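PDB 4LSD: irisin, which probably acts as an exercise-linked hormone that induces browning of white fat, and forms dimers through its fibronectin type III domain. Local coordinates for residues 33-38 / 75-80. Sequence-based numbering, arbitrary orientation.
Sequences GFAISQ and QAISIQ
Ile77 lies across Gly33, and with no side chain on the glycine it meets the backbone directly. CB of Ile77 is 3.8 Å from the carbonyl carbon of Gly33. With chi1 at -45°, CG1 is anti to the carbonyl carbon of Ile77 and rests against the same Gly33-Phe34 peptide link, 3.5 Å from Phe34 N. Beyond it, CD1 reaches the methyl of Ala35 (CB to CD1 4.2 Å), on the same sheet face. Gln75 also points to this face, its chain extended and its amide carbon CD near Ala35 CB.

The strands are antiparallel; Gly33 with Ile77 and Ala35 with Gln75 are hydrogen-bonded pairs. Ile77 N gives Gly33 O a nearly straight bond (3.1 Å, 173°), while the return from Gly33 N to Ile77 O is weak. Between the two hydrogen-bonded pairs, Phe34 and Ala76 form a non-hydrogen-bonded pair facing the other way, and Phe34 CA makes a CA-H...O contact with Gln75 O at 3.3 Å.

The pairing joins central strands 31-40 and 69-78 of the four-stranded sheet in this fibronectin type III sandwich; 46-52 and 89-92 flank them, and the Phe34 ring packs inward against Trp23 and Cys59 of the opposing three-stranded sheet.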
ATOM      1  N   GLY A  33       3.365   8.316 -11.296  1.00 39.94           N
ATOM      2  CA  GLY A  33       2.960   7.417 -10.236  1.00 41.62           C
ATOM      3  C   GLY A  33       1.508   6.997 -10.310  1.00 40.56           C
ATOM      4  O   GLY A  33       0.835   7.182 -11.325  1.00 42.11           O
ATOM      5  N   PHE A  34       1.019   6.435  -9.216  1.00 40.89           N
ATOM      6  CA  PHE A  34      -0.352   5.970  -9.167  1.00 40.40           C
ATOM      7  C   PHE A  34      -0.871   5.867  -7.740  1.00 39.38           C
ATOM      8  O   PHE A  34      -0.098   5.754  -6.793  1.00 38.05           O
ATOM      9  CB  PHE A  34      -0.430   4.591  -9.792  1.00 37.47           C
ATOM     10  CG  PHE A  34       0.108   3.498  -8.906  1.00 34.10           C
ATOM     11  CD1 PHE A  34      -0.699   2.913  -7.929  1.00 35.47           C
ATOM     12  CD2 PHE A  34       1.421   3.057  -9.040  1.00 34.99           C
ATOM     13  CE1 PHE A  34      -0.210   1.907  -7.103  1.00 32.18           C
ATOM     14  CE2 PHE A  34       1.925   2.048  -8.217  1.00 31.25           C
ATOM     15  CZ  PHE A  34       1.108   1.470  -7.247  1.00 38.88           C
ATOM     16  N   ALA A  35      -2.190   5.888  -7.593  1.00 40.60           N
ATOM     17  CA  ALA A  35      -2.815   5.734  -6.286  1.00 37.46           C
ATOM     18  C   ALA A  35      -3.912   4.704  -6.475  1.00 36.62           C
ATOM     19  O   ALA A  35      -4.701   4.789  -7.414  1.00 42.20           O
ATOM     20  CB  ALA A  35      -3.399   7.046  -5.807  1.00 32.37           C
ATOM     21  N   ILE A  36      -3.946   3.709  -5.599  1.00 35.10           N
ATOM     22  CA  ILE A  36      -4.965   2.662  -5.679  1.00 37.63           C
ATOM     23  C   ILE A  36      -5.786   2.613  -4.384  1.00 42.79           C
ATOM     24  O   ILE A  36      -5.262   2.877  -3.298  1.00 43.90           O
ATOM     25  CB  ILE A  36      -4.329   1.263  -5.930  1.00 37.13           C
ATOM     26  CG1 ILE A  36      -4.112   1.041  -7.427  1.00 45.26           C
ATOM     27  CG2 ILE A  36      -5.225   0.161  -5.391  1.00 43.26           C
ATOM     28  CD1 ILE A  36      -3.640  -0.366  -7.773  1.00 43.83           C
ATOM     29  N   SER A  37      -7.076   2.298  -4.518  1.00 44.20           N
ATOM     30  CA  SER A  37      -7.993   2.173  -3.379  1.00 43.42           C
ATOM     31  C   SER A  37      -8.506   0.765  -3.416  1.00 39.89           C
ATOM     32  O   SER A  37      -8.842   0.245  -4.481  1.00 40.89           O
ATOM     33  CB  SER A  37      -9.217   3.081  -3.493  1.00 45.56           C
ATOM     34  OG  SER A  37      -8.862   4.443  -3.550  1.00 64.66           O
ATOM     35  N   GLN A  38      -8.593   0.155  -2.248  1.00 37.10           N
ATOM     36  CA  GLN A  38      -9.080  -1.206  -2.149  1.00 37.51           C
ATOM     37  C   GLN A  38     -10.043  -1.340  -0.987  1.00 43.26           C
ATOM     38  O   GLN A  38      -9.771  -0.871   0.116  1.00 42.31           O
ATOM     39  CB  GLN A  38      -7.910  -2.165  -1.938  1.00 36.10           C
ATOM     40  CG  GLN A  38      -8.333  -3.574  -1.537  1.00 39.71           C
ATOM     41  CD  GLN A  38      -7.198  -4.366  -0.912  1.00 48.23           C
ATOM     42  OE1 GLN A  38      -6.120  -4.513  -1.498  1.00 49.25           O
ATOM     43  NE2 GLN A  38      -7.435  -4.885   0.288  1.00 49.61           N
ATOM     44  N   GLN A  75      -5.812   5.409  -9.996  1.00 45.52           N
ATOM     45  CA  GLN A  75      -5.734   6.822 -10.363  1.00 42.30           C
ATOM     46  C   GLN A  75      -4.302   7.077 -10.836  1.00 44.53           C
ATOM     47  O   GLN A  75      -3.375   6.414 -10.379  1.00 47.43           O
ATOM     48  CB  GLN A  75      -6.036   7.700  -9.152  1.00 41.80           C
ATOM     49  CG  GLN A  75      -5.711   9.161  -9.370  1.00 48.13           C
ATOM     50  CD  GLN A  75      -5.828   9.960  -8.097  1.00 46.90           C
ATOM     51  OE1 GLN A  75      -6.590  10.920  -8.020  1.00 53.77           O
ATOM     52  NE2 GLN A  75      -5.074   9.563  -7.082  1.00 47.55           N
ATOM     53  N   ALA A  76      -4.106   8.020 -11.750  1.00 41.52           N
ATOM     54  CA  ALA A  76      -2.762   8.295 -12.235  1.00 38.41           C
ATOM     55  C   ALA A  76      -2.253   9.628 -11.705  1.00 42.82           C
ATOM     56  O   ALA A  76      -2.971  10.628 -11.717  1.00 48.14           O
ATOM     57  CB  ALA A  76      -2.739   8.286 -13.755  1.00 34.24           C
ATOM     58  N   ILE A  77      -1.003   9.635 -11.248  1.00 43.28           N
ATOM     59  CA  ILE A  77      -0.392  10.837 -10.686  1.00 41.26           C
ATOM     60  C   ILE A  77       0.556  11.487 -11.677  1.00 38.03           C
ATOM     61  O   ILE A  77       1.373  10.816 -12.295  1.00 39.09           O
ATOM     62  CB  ILE A  77       0.443  10.522  -9.423  1.00 42.03           C
ATOM     63  CG1 ILE A  77      -0.319   9.578  -8.491  1.00 38.28           C
ATOM     64  CG2 ILE A  77       0.809  11.819  -8.709  1.00 33.24           C
ATOM     65  CD1 ILE A  77      -1.452  10.213  -7.760  1.00 40.76           C
ATOM     66  N   SER A  78       0.456  12.800 -11.804  1.00 39.95           N
ATOM     67  CA  SER A  78       1.319  13.563 -12.695  1.00 42.51           C
ATOM     68  C   SER A  78       2.106  14.503 -11.793  1.00 42.83           C
ATOM     69  O   SER A  78       1.839  14.566 -10.594  1.00 39.18           O
ATOM     70  CB  SER A  78       0.467  14.362 -13.678  1.00 49.55           C
ATOM     71  OG  SER A  78       1.106  15.567 -14.041  1.00 62.90           O
ATOM     72  N   ILE A  79       3.070  15.232 -12.348  1.00 42.02           N
ATOM     73  CA  ILE A  79       3.841  16.166 -11.528  1.00 47.04           C
ATOM     74  C   ILE A  79       2.976  17.403 -11.274  1.00 52.75           C
ATOM     75  O   ILE A  79       3.167  18.122 -10.295  1.00 54.14           O
ATOM     76  CB  ILE A  79       5.147  16.621 -12.222  1.00 46.68           C
ATOM     77  CG1 ILE A  79       6.027  17.387 -11.234  1.00 43.80           C
ATOM     78  CG2 ILE A  79       4.830  17.559 -13.387  1.00 53.82           C
ATOM     79  CD1 ILE A  79       6.643  16.510 -10.178  1.00 40.02           C
ATOM     80  N   GLN A  80       2.025  17.650 -12.169  1.00 57.60           N
ATOM     81  CA  GLN A  80       1.140  18.806 -12.044  1.00 59.81           C
ATOM     82  C   GLN A  80      -0.163  18.499 -11.310  1.00 58.96           C
ATOM     83  O   GLN A  80      -0.719  19.364 -10.624  1.00 58.13           O
ATOM     84  CB  GLN A  80       0.823  19.387 -13.427  1.00 61.92           C
ATOM     85  CG  GLN A  80       1.997  20.138 -14.075  1.00 69.66           C
ATOM     86  CD  GLN A  80       1.565  21.071 -15.216  1.00 77.10           C
ATOM     87  OE1 GLN A  80       0.959  20.638 -16.202  1.00 73.94           O
ATOM     88  NE2 GLN A  80       1.883  22.358 -15.080  1.00 76.81           N
TER